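PDB 4UXD: 2-dehydro-3-deoxy-d-gluconate/2-dehydro-3-deoxy-phosphogluconate aldolase, which is an aldolase of the dihydrodipicolinate synthetase family, built on a parallel beta/alpha barrel and found here as an assembly of four chains. Local coordinates for residues F71-K84 against V98-F112. Sequence-based numbering, arbitrary orientation.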
ATOM      1  N   PHE A  71      17.577 -13.387  12.142  1.00 25.00           N
ATOM      2  CA  PHE A  71      19.013 -13.167  11.954  1.00 23.54           C
ATOM      3  C   PHE A  71      19.473 -11.705  12.090  1.00 24.03           C
ATOM      4  O   PHE A  71      20.567 -11.481  12.598  1.00 19.81           O
ATOM      5  CB  PHE A  71      19.475 -13.733  10.581  1.00 24.67           C
ATOM      6  CG  PHE A  71      18.972 -12.963   9.388  1.00 20.95           C
ATOM      7  CD1 PHE A  71      17.766 -13.294   8.785  1.00 15.19           C
ATOM      8  CD2 PHE A  71      19.710 -11.915   8.867  1.00 16.46           C
ATOM      9  CE1 PHE A  71      17.297 -12.583   7.714  1.00 17.85           C
ATOM     10  CE2 PHE A  71      19.247 -11.205   7.793  1.00 18.99           C
ATOM     11  CZ  PHE A  71      18.025 -11.537   7.210  1.00 17.09           C
ATOM     12  N   PRO A  72      18.658 -10.708  11.663  1.00 18.03           N
ATOM     13  CA  PRO A  72      19.237  -9.362  11.779  1.00 19.38           C
ATOM     14  C   PRO A  72      19.286  -8.815  13.207  1.00 24.98           C
ATOM     15  O   PRO A  72      19.840  -7.743  13.437  1.00 19.86           O
ATOM     16  CB  PRO A  72      18.302  -8.505  10.919  1.00 17.31           C
ATOM     17  CG  PRO A  72      17.030  -9.193  10.978  1.00 19.86           C
ATOM     18  CD  PRO A  72      17.338 -10.663  11.010  1.00 18.12           C
ATOM     19  N   TYR A  73      18.697  -9.523  14.160  1.00 24.23           N
ATOM     20  CA  TYR A  73      18.769  -9.075  15.542  1.00 24.02           C
ATOM     21  C   TYR A  73      20.134  -9.445  16.142  1.00 22.21           C
ATOM     22  O   TYR A  73      20.486  -8.960  17.198  1.00 17.59           O
ATOM     23  CB  TYR A  73      17.628  -9.673  16.385  1.00 20.69           C
ATOM     24  CG  TYR A  73      16.230  -9.272  15.961  1.00 19.93           C
ATOM     25  CD1 TYR A  73      16.021  -8.237  15.045  1.00 27.09           C
ATOM     26  CD2 TYR A  73      15.117  -9.926  16.468  1.00 20.01           C
ATOM     27  CE1 TYR A  73      14.748  -7.866  14.642  1.00 18.95           C
ATOM     28  CE2 TYR A  73      13.822  -9.554  16.072  1.00 30.10           C
ATOM     29  CZ  TYR A  73      13.644  -8.523  15.155  1.00 24.73           C
ATOM     30  OH  TYR A  73      12.364  -8.150  14.756  1.00 16.58           O
ATOM     31  N   PHE A  74      20.906 -10.272  15.442  1.00 22.03           N
ATOM     32  CA  PHE A  74      22.168 -10.784  15.966  1.00 23.18           C
ATOM     33  C   PHE A  74      23.366 -10.124  15.308  1.00 24.75           C
ATOM     34  O   PHE A  74      23.278  -9.597  14.191  1.00 25.86           O
ATOM     35  CB  PHE A  74      22.252 -12.308  15.772  1.00 27.75           C
ATOM     36  CG  PHE A  74      21.151 -13.066  16.453  1.00 25.95           C
ATOM     37  CD1 PHE A  74      21.178 -13.279  17.815  1.00 18.17           C
ATOM     38  CD2 PHE A  74      20.077 -13.553  15.727  1.00 31.13           C
ATOM     39  CE1 PHE A  74      20.160 -13.963  18.430  1.00 27.40           C
ATOM     40  CE2 PHE A  74      19.052 -14.235  16.348  1.00 23.71           C
ATOM     41  CZ  PHE A  74      19.093 -14.440  17.695  1.00 25.21           C
ATOM     42  N   THR A  75      24.495 -10.176  16.008  1.00 24.27           N
ATOM     43  CA  THR A  75      25.758  -9.671  15.482  1.00 25.90           C
ATOM     44  C   THR A  75      26.309 -10.607  14.431  1.00 22.83           C
ATOM     45  O   THR A  75      25.955 -11.781  14.375  1.00 25.60           O
ATOM     46  CB  THR A  75      26.834  -9.524  16.587  1.00 27.26           C
ATOM     47  OG1 THR A  75      27.173 -10.821  17.093  1.00 29.75           O
ATOM     48  CG2 THR A  75      26.338  -8.653  17.716  1.00 26.60           C
ATOM     49  N   LEU A  76      27.201 -10.092  13.608  1.00 23.37           N
ATOM     50  CA  LEU A  76      27.963 -10.939  12.707  1.00 28.00           C
ATOM     51  C   LEU A  76      28.687 -12.056  13.473  1.00 31.91           C
ATOM     52  O   LEU A  76      28.709 -13.201  13.041  1.00 35.29           O
ATOM     53  CB  LEU A  76      28.967 -10.090  11.937  1.00 33.81           C
ATOM     54  CG  LEU A  76      29.689 -10.766  10.780  1.00 44.09           C
ATOM     55  CD1 LEU A  76      28.703 -11.220   9.691  1.00 31.41           C
ATOM     56  CD2 LEU A  76      30.744  -9.814  10.229  1.00 31.75           C
ATOM     57  N   LYS A  77      29.262 -11.723  14.626  1.00 31.96           N
ATOM     58  CA  LYS A  77      29.969 -12.712  15.428  1.00 26.72           C
ATOM     59  C   LYS A  77      29.041 -13.790  15.980  1.00 25.94           C
ATOM     60  O   LYS A  77      29.342 -14.979  15.877  1.00 31.02           O
ATOM     61  CB  LYS A  77      30.718 -12.020  16.562  1.00 33.51           C
ATOM     62  CG  LYS A  77      31.876 -11.149  16.073  1.00 46.75           C
ATOM     63  CD  LYS A  77      32.487 -10.341  17.197  1.00 44.29           C
ATOM     64  CE  LYS A  77      33.610  -9.472  16.693  1.00 56.76           C
ATOM     65  NZ  LYS A  77      33.823  -8.282  17.565  1.00 68.58           N
ATOM     66  N   GLU A  78      27.915 -13.390  16.559  1.00 24.03           N
ATOM     67  CA  GLU A  78      26.903 -14.359  17.013  1.00 30.13           C
ATOM     68  C   GLU A  78      26.404 -15.270  15.902  1.00 25.71           C
ATOM     69  O   GLU A  78      26.025 -16.420  16.148  1.00 23.88           O
ATOM     70  CB  GLU A  78      25.698 -13.645  17.605  1.00 29.37           C
ATOM     71  CG  GLU A  78      25.914 -13.059  18.973  1.00 33.45           C
ATOM     72  CD  GLU A  78      24.784 -12.144  19.369  1.00 29.02           C
ATOM     73  OE1 GLU A  78      24.384 -11.303  18.530  1.00 33.65           O
ATOM     74  OE2 GLU A  78      24.278 -12.279  20.498  1.00 24.32           O
ATOM     75  N   ARG A  79      26.388 -14.745  14.681  1.00 25.41           N
ATOM     76  CA  ARG A  79      25.836 -15.481  13.558  1.00 30.56           C
ATOM     77  C   ARG A  79      26.852 -16.499  13.064  1.00 24.47           C
ATOM     78  O   ARG A  79      26.508 -17.649  12.810  1.00 23.68           O
ATOM     79  CB  ARG A  79      25.409 -14.533  12.433  1.00 25.92           C
ATOM     80  CG  ARG A  79      24.105 -13.772  12.747  1.00 31.06           C
ATOM     81  CD  ARG A  79      23.778 -12.756  11.668  1.00 24.31           C
ATOM     82  NE  ARG A  79      23.273 -13.407  10.465  1.00 26.77           N
ATOM     83  CZ  ARG A  79      23.272 -12.851   9.257  1.00 31.14           C
ATOM     84  NH1 ARG A  79      23.767 -11.630   9.097  1.00 32.20           N
ATOM     85  NH2 ARG A  79      22.784 -13.517   8.209  1.00 23.44           N
ATOM     86  N   LYS A  80      28.105 -16.082  12.941  1.00 30.20           N
ATOM     87  CA  LYS A  80      29.163 -17.020  12.593  1.00 25.64           C
ATOM     88  C   LYS A  80      29.168 -18.158  13.598  1.00 28.32           C
ATOM     89  O   LYS A  80      29.244 -19.333  13.231  1.00 28.20           O
ATOM     90  CB  LYS A  80      30.517 -16.344  12.574  1.00 24.89           C
ATOM     91  CG  LYS A  80      30.791 -15.462  11.387  1.00 34.31           C
ATOM     92  CD  LYS A  80      32.216 -14.937  11.482  1.00 46.28           C
ATOM     93  CE  LYS A  80      32.414 -13.665  10.693  1.00 49.32           C
ATOM     94  NZ  LYS A  80      33.707 -13.019  11.046  1.00 47.15           N
ATOM     95  N   ASP A  81      29.063 -17.802  14.874  1.00 27.76           N
ATOM     96  CA  ASP A  81      29.143 -18.794  15.934  1.00 27.94           C
ATOM     97  C   ASP A  81      27.991 -19.788  15.818  1.00 31.69           C
ATOM     98  O   ASP A  81      28.202 -20.993  15.937  1.00 29.68           O
ATOM     99  CB  ASP A  81      29.157 -18.119  17.311  1.00 24.20           C
ATOM    100  CG  ASP A  81      30.496 -17.438  17.617  1.00 35.76           C
ATOM    101  OD1 ASP A  81      31.527 -17.782  16.973  1.00 25.48           O
ATOM    102  OD2 ASP A  81      30.511 -16.558  18.505  1.00 36.06           O
ATOM    103  N   PHE A  82      26.785 -19.297  15.535  1.00 35.26           N
ATOM    104  CA  PHE A  82      25.611 -20.178  15.453  1.00 33.85           C
ATOM    105  C   PHE A  82      25.685 -21.145  14.258  1.00 27.84           C
ATOM    106  O   PHE A  82      25.353 -22.322  14.380  1.00 27.83           O
ATOM    107  CB  PHE A  82      24.350 -19.336  15.379  1.00 26.83           C
ATOM    108  CG  PHE A  82      23.078 -20.113  15.507  1.00 27.43           C
ATOM    109  CD1 PHE A  82      22.622 -20.527  16.750  1.00 31.33           C
ATOM    110  CD2 PHE A  82      22.307 -20.385  14.391  1.00 29.68           C
ATOM    111  CE1 PHE A  82      21.432 -21.220  16.873  1.00 30.56           C
ATOM    112  CE2 PHE A  82      21.110 -21.074  14.510  1.00 32.00           C
ATOM    113  CZ  PHE A  82      20.673 -21.491  15.751  1.00 34.44           C
ATOM    114  N   LEU A  83      26.119 -20.651  13.105  1.00 29.01           N
ATOM    115  CA  LEU A  83      26.301 -21.512  11.942  1.00 27.15           C
ATOM    116  C   LEU A  83      27.310 -22.622  12.268  1.00 35.34           C
ATOM    117  O   LEU A  83      27.166 -23.761  11.829  1.00 36.34           O
ATOM    118  CB  LEU A  83      26.773 -20.704  10.731  1.00 21.34           C
ATOM    119  CG  LEU A  83      25.857 -19.594  10.211  1.00 28.10           C
ATOM    120  CD1 LEU A  83      26.408 -19.027   8.912  1.00 32.62           C
ATOM    121  CD2 LEU A  83      24.425 -20.076  10.006  1.00 32.44           C
ATOM    122  N   LYS A  84      28.332 -22.287  13.050  1.00 32.03           N
ATOM    123  CA  LYS A  84      29.313 -23.276  13.441  1.00 30.83           C
ATOM    124  C   LYS A  84      28.670 -24.348  14.325  1.00 27.33           C
ATOM    125  O   LYS A  84      28.853 -25.541  14.100  1.00 26.41           O
ATOM    126  CB  LYS A  84      30.484 -22.611  14.166  1.00 39.87           C
ATOM    127  CG  LYS A  84      31.830 -23.290  13.923  1.00 27.62           C
ATOM    128  CD  LYS A  84      32.958 -22.579  14.637  1.00 40.77           C
ATOM    129  CE  LYS A  84      32.903 -22.831  16.142  1.00 68.58           C
ATOM    130  NZ  LYS A  84      34.072 -22.261  16.873  1.00 59.46           N
ATOM    131  N   VAL A  98      22.729 -16.197   4.949  1.00 16.85           N
ATOM    132  CA  VAL A  98      23.874 -15.283   4.913  1.00 15.52           C
ATOM    133  C   VAL A  98      23.412 -13.837   4.639  1.00 25.75           C
ATOM    134  O   VAL A  98      24.175 -12.991   4.138  1.00 16.61           O
ATOM    135  CB  VAL A  98      24.907 -15.752   3.850  1.00 15.95           C
ATOM    136  CG1 VAL A  98      25.485 -17.111   4.256  1.00 19.16           C
ATOM    137  CG2 VAL A  98      24.286 -15.855   2.462  1.00 14.50           C
ATOM    138  N   GLY A  99      22.154 -13.565   5.002  1.00 25.51           N
ATOM    139  CA  GLY A  99      21.522 -12.272   4.797  1.00 15.22           C
ATOM    140  C   GLY A  99      22.137 -11.120   5.567  1.00 16.26           C
ATOM    141  O   GLY A  99      22.616 -11.280   6.686  1.00 18.77           O
ATOM    142  N   SER A 100      22.112  -9.952   4.935  1.00 15.22           N
ATOM    143  CA  SER A 100      22.640  -8.705   5.472  1.00 18.61           C
ATOM    144  C   SER A 100      22.570  -7.661   4.364  1.00 23.36           C
ATOM    145  O   SER A 100      22.741  -7.996   3.200  1.00 27.38           O
ATOM    146  CB  SER A 100      24.084  -8.858   5.961  1.00 19.59           C
ATOM    147  OG  SER A 100      24.702  -7.585   6.090  1.00 15.21           O
ATOM    148  N   SER A 101      22.342  -6.396   4.706  1.00 24.03           N
ATOM    149  CA  SER A 101      22.347  -5.341   3.689  1.00 21.71           C
ATOM    150  C   SER A 101      23.772  -4.933   3.317  1.00 20.78           C
ATOM    151  O   SER A 101      23.984  -4.234   2.323  1.00 20.52           O
ATOM    152  CB  SER A 101      21.559  -4.119   4.165  1.00 18.26           C
ATOM    153  OG  SER A 101      20.171  -4.375   4.127  1.00 14.02           O
ATOM    154  N   SER A 102      24.740  -5.369   4.117  1.00 16.66           N
ATOM    155  CA  SER A 102      26.148  -5.116   3.838  1.00 20.91           C
ATOM    156  C   SER A 102      26.701  -6.264   3.008  1.00 26.16           C
ATOM    157  O   SER A 102      26.720  -7.410   3.463  1.00 17.96           O
ATOM    158  CB  SER A 102      26.951  -4.950   5.141  1.00 28.44           C
ATOM    159  OG  SER A 102      28.358  -4.993   4.923  1.00 22.44           O
ATOM    160  N   ILE A 103      27.128  -5.956   1.783  1.00 31.42           N
ATOM    161  CA  ILE A 103      27.733  -6.965   0.917  1.00 24.27           C
ATOM    162  C   ILE A 103      28.985  -7.567   1.593  1.00 27.16           C
ATOM    163  O   ILE A 103      29.336  -8.720   1.335  1.00 28.22           O
ATOM    164  CB  ILE A 103      28.095  -6.383  -0.488  1.00 18.01           C
ATOM    165  CG1 ILE A 103      28.715  -7.471  -1.359  1.00 26.69           C
ATOM    166  CG2 ILE A 103      29.075  -5.241  -0.374  1.00 25.36           C
ATOM    167  CD1 ILE A 103      28.805  -7.119  -2.818  1.00 29.50           C
ATOM    168  N   ASN A 104      29.633  -6.808   2.480  1.00 25.16           N
ATOM    169  CA  ASN A 104      30.798  -7.316   3.219  1.00 23.26           C
ATOM    170  C   ASN A 104      30.452  -8.418   4.202  1.00 27.67           C
ATOM    171  O   ASN A 104      31.241  -9.336   4.395  1.00 26.41           O
ATOM    172  CB  ASN A 104      31.490  -6.200   3.989  1.00 28.43           C
ATOM    173  CG  ASN A 104      32.332  -5.316   3.103  1.00 25.99           C
ATOM    174  OD1 ASN A 104      32.053  -5.154   1.914  1.00 30.11           O
ATOM    175  ND2 ASN A 104      33.370  -4.732   3.680  1.00 18.12           N
ATOM    176  N   GLU A 105      29.286  -8.330   4.839  1.00 28.55           N
ATOM    177  CA  GLU A 105      28.907  -9.343   5.818  1.00 27.96           C
ATOM    178  C   GLU A 105      28.524 -10.634   5.097  1.00 23.95           C
ATOM    179  O   GLU A 105      28.823 -11.727   5.571  1.00 21.25           O
ATOM    180  CB  GLU A 105      27.759  -8.854   6.712  1.00 21.97           C
ATOM    181  CG  GLU A 105      28.113  -7.674   7.599  1.00 21.18           C
ATOM    182  CD  GLU A 105      27.015  -7.336   8.579  1.00 24.20           C
ATOM    183  OE1 GLU A 105      25.837  -7.584   8.261  1.00 19.12           O
ATOM    184  OE2 GLU A 105      27.337  -6.842   9.681  1.00 28.60           O
ATOM    185  N   VAL A 106      27.896 -10.498   3.935  1.00 13.71           N
ATOM    186  CA  VAL A 106      27.502 -11.648   3.137  1.00 24.37           C
ATOM    187  C   VAL A 106      28.744 -12.448   2.695  1.00 27.07           C
ATOM    188  O   VAL A 106      28.810 -13.658   2.911  1.00 24.07           O
ATOM    189  CB  VAL A 106      26.664 -11.220   1.876  1.00 22.43           C
ATOM    190  CG1 VAL A 106      26.147 -12.425   1.131  1.00 19.35           C
ATOM    191  CG2 VAL A 106      25.482 -10.347   2.269  1.00 27.69           C
ATOM    192  N   ASN A 107      29.717 -11.771   2.086  1.00 26.29           N
ATOM    193  CA  ASN A 107      30.947 -12.419   1.630  1.00 22.42           C
ATOM    194  C   ASN A 107      31.640 -13.129   2.763  1.00 21.80           C
ATOM    195  O   ASN A 107      32.072 -14.268   2.627  1.00 29.93           O
ATOM    196  CB  ASN A 107      31.909 -11.405   1.022  1.00 21.20           C
ATOM    197  CG  ASN A 107      31.393 -10.814  -0.256  1.00 29.02           C
ATOM    198  OD1 ASN A 107      30.649 -11.459  -0.999  1.00 36.62           O
ATOM    199  ND2 ASN A 107      31.774  -9.575  -0.523  1.00 30.13           N
ATOM    200  N   GLU A 108      31.743 -12.442   3.890  1.00 22.80           N
ATOM    201  CA  GLU A 108      32.307 -13.025   5.098  1.00 26.92           C
ATOM    202  C   GLU A 108      31.531 -14.277   5.524  1.00 26.89           C
ATOM    203  O   GLU A 108      32.127 -15.345   5.673  1.00 28.01           O
ATOM    204  CB  GLU A 108      32.313 -11.980   6.213  1.00 32.24           C
ATOM    205  CG  GLU A 108      33.221 -12.284   7.402  1.00 36.71           C
ATOM    206  CD  GLU A 108      33.514 -11.042   8.243  1.00 43.92           C
ATOM    207  OE1 GLU A 108      33.477  -9.924   7.691  1.00 52.12           O
ATOM    208  OE2 GLU A 108      33.777 -11.170   9.456  1.00 45.17           O
ATOM    209  N   LEU A 109      30.210 -14.143   5.693  1.00 25.39           N
ATOM    210  CA  LEU A 109      29.345 -15.246   6.123  1.00 21.85           C
ATOM    211  C   LEU A 109      29.332 -16.422   5.144  1.00 28.30           C
ATOM    212  O   LEU A 109      29.144 -17.572   5.549  1.00 25.51           O
ATOM    213  CB  LEU A 109      27.904 -14.763   6.321  1.00 18.15           C
ATOM    214  CG  LEU A 109      27.574 -13.982   7.591  1.00 33.29           C
ATOM    215  CD1 LEU A 109      26.229 -13.248   7.447  1.00 28.84           C
ATOM    216  CD2 LEU A 109      27.570 -14.878   8.836  1.00 36.44           C
ATOM    217  N   MET A 110      29.512 -16.138   3.857  1.00 27.06           N
ATOM    218  CA  MET A 110      29.511 -17.207   2.858  1.00 34.71           C
ATOM    219  C   MET A 110      30.851 -17.933   2.846  1.00 29.39           C
ATOM    220  O   MET A 110      30.902 -19.159   2.852  1.00 26.94           O
ATOM    221  CB  MET A 110      29.183 -16.656   1.469  1.00 30.07           C
ATOM    222  CG  MET A 110      27.678 -16.450   1.249  1.00 28.54           C
ATOM    223  SD  MET A 110      27.185 -16.354  -0.495  1.00 37.96           S
ATOM    224  CE  MET A 110      28.118 -14.931  -0.967  1.00 31.20           C
ATOM    225  N   LYS A 111      31.923 -17.154   2.847  1.00 33.85           N
ATOM    226  CA  LYS A 111      33.280 -17.668   2.933  1.00 35.60           C
ATOM    227  C   LYS A 111      33.442 -18.563   4.146  1.00 31.95           C
ATOM    228  O   LYS A 111      34.040 -19.631   4.074  1.00 28.02           O
ATOM    229  CB  LYS A 111      34.277 -16.505   2.993  1.00 38.51           C
ATOM    230  CG  LYS A 111      35.733 -16.916   2.977  1.00 52.24           C
ATOM    231  CD  LYS A 111      36.621 -15.789   2.462  1.00 66.37           C
ATOM    232  CE  LYS A 111      36.660 -14.614   3.423  1.00 67.33           C
ATOM    233  NZ  LYS A 111      37.391 -13.453   2.851  1.00 75.30           N
ATOM    234  N   PHE A 112      32.884 -18.113   5.258  1.00 35.48           N
ATOM    235  CA  PHE A 112      32.965 -18.833   6.517  1.00 33.14           C
ATOM    236  C   PHE A 112      32.169 -20.131   6.481  1.00 33.65           C
ATOM    237  O   PHE A 112      32.602 -21.137   7.025  1.00 33.08           O
ATOM    238  CB  PHE A 112      32.466 -17.930   7.644  1.00 29.03           C
ATOM    239  CG  PHE A 112      32.287 -18.626   8.958  1.00 33.23           C
ATOM    240  CD1 PHE A 112      31.079 -19.211   9.288  1.00 38.22           C
ATOM    241  CD2 PHE A 112      33.319 -18.667   9.882  1.00 34.62           C
ATOM    242  CE1 PHE A 112      30.899 -19.839  10.519  1.00 36.42           C
ATOM    243  CE2 PHE A 112      33.143 -19.290  11.109  1.00 41.47           C
ATOM    244  CZ  PHE A 112      31.927 -19.877  11.426  1.00 30.16           C
TER
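Arg79 and Leu109 meet at the buried heart of this contact. Leu109 is a knob in a hole formed by Leu76, Arg79, Lys80 and Leu83. Its CG lies 3.6 Å from Leu76 CD1. Its CD1 presses on one face of the Arg79 guanidinium, 3.4 Å from NH1, while Phe71 CD2 lies over the opposite face, toward its rim. The group is thus sandwiched between two apolar carbons. A bend at chi3 (75°) turns it toward the loop before helix 103-112. There NH1 and NH2 both donate to Gly99 O, each at 2.7 Å. The NH1 bond runs nearly straight out from the carbonyl, and the NH2 bond uses a lone pair in the carbonyl plane. Both N-H angles are well bent, as expected when two nitrogens share one oxygen. NH2 also makes a weak bond to Gly97 O.

Farther along the helices is a second closely packed patch. Lys80 CB sits over one face of the Phe112 ring, 4.1 Å from its centroid, a CH-pi contact. Leu83 CB and Lys84 CB line the ring edge.

The side of Lys80, Glu108 and Lys84 is nearer solvent. The extended Lys80 chain reaches across to Glu108. Lys80 NZ and Glu108 OE2 form a salt bridge, modelled at a very short 2.4 Å, so its exact length is doubtful. Leu76 CD2 lies beside the same carboxylate.

The axes of helix 76-84 and helix 103-112 approach to 10.7 Å and cross at -21°, as neighbouring outer helices of a beta/alpha barrel do. Strand 95-97 lies between them in sequence. The backbone of Val98 hydrogen-bonds to that of Val122 in strand 120-123, helix 44-56 packs against Phe82, and helix 133-144 flanks helix 103-115 through Val106 and Met110.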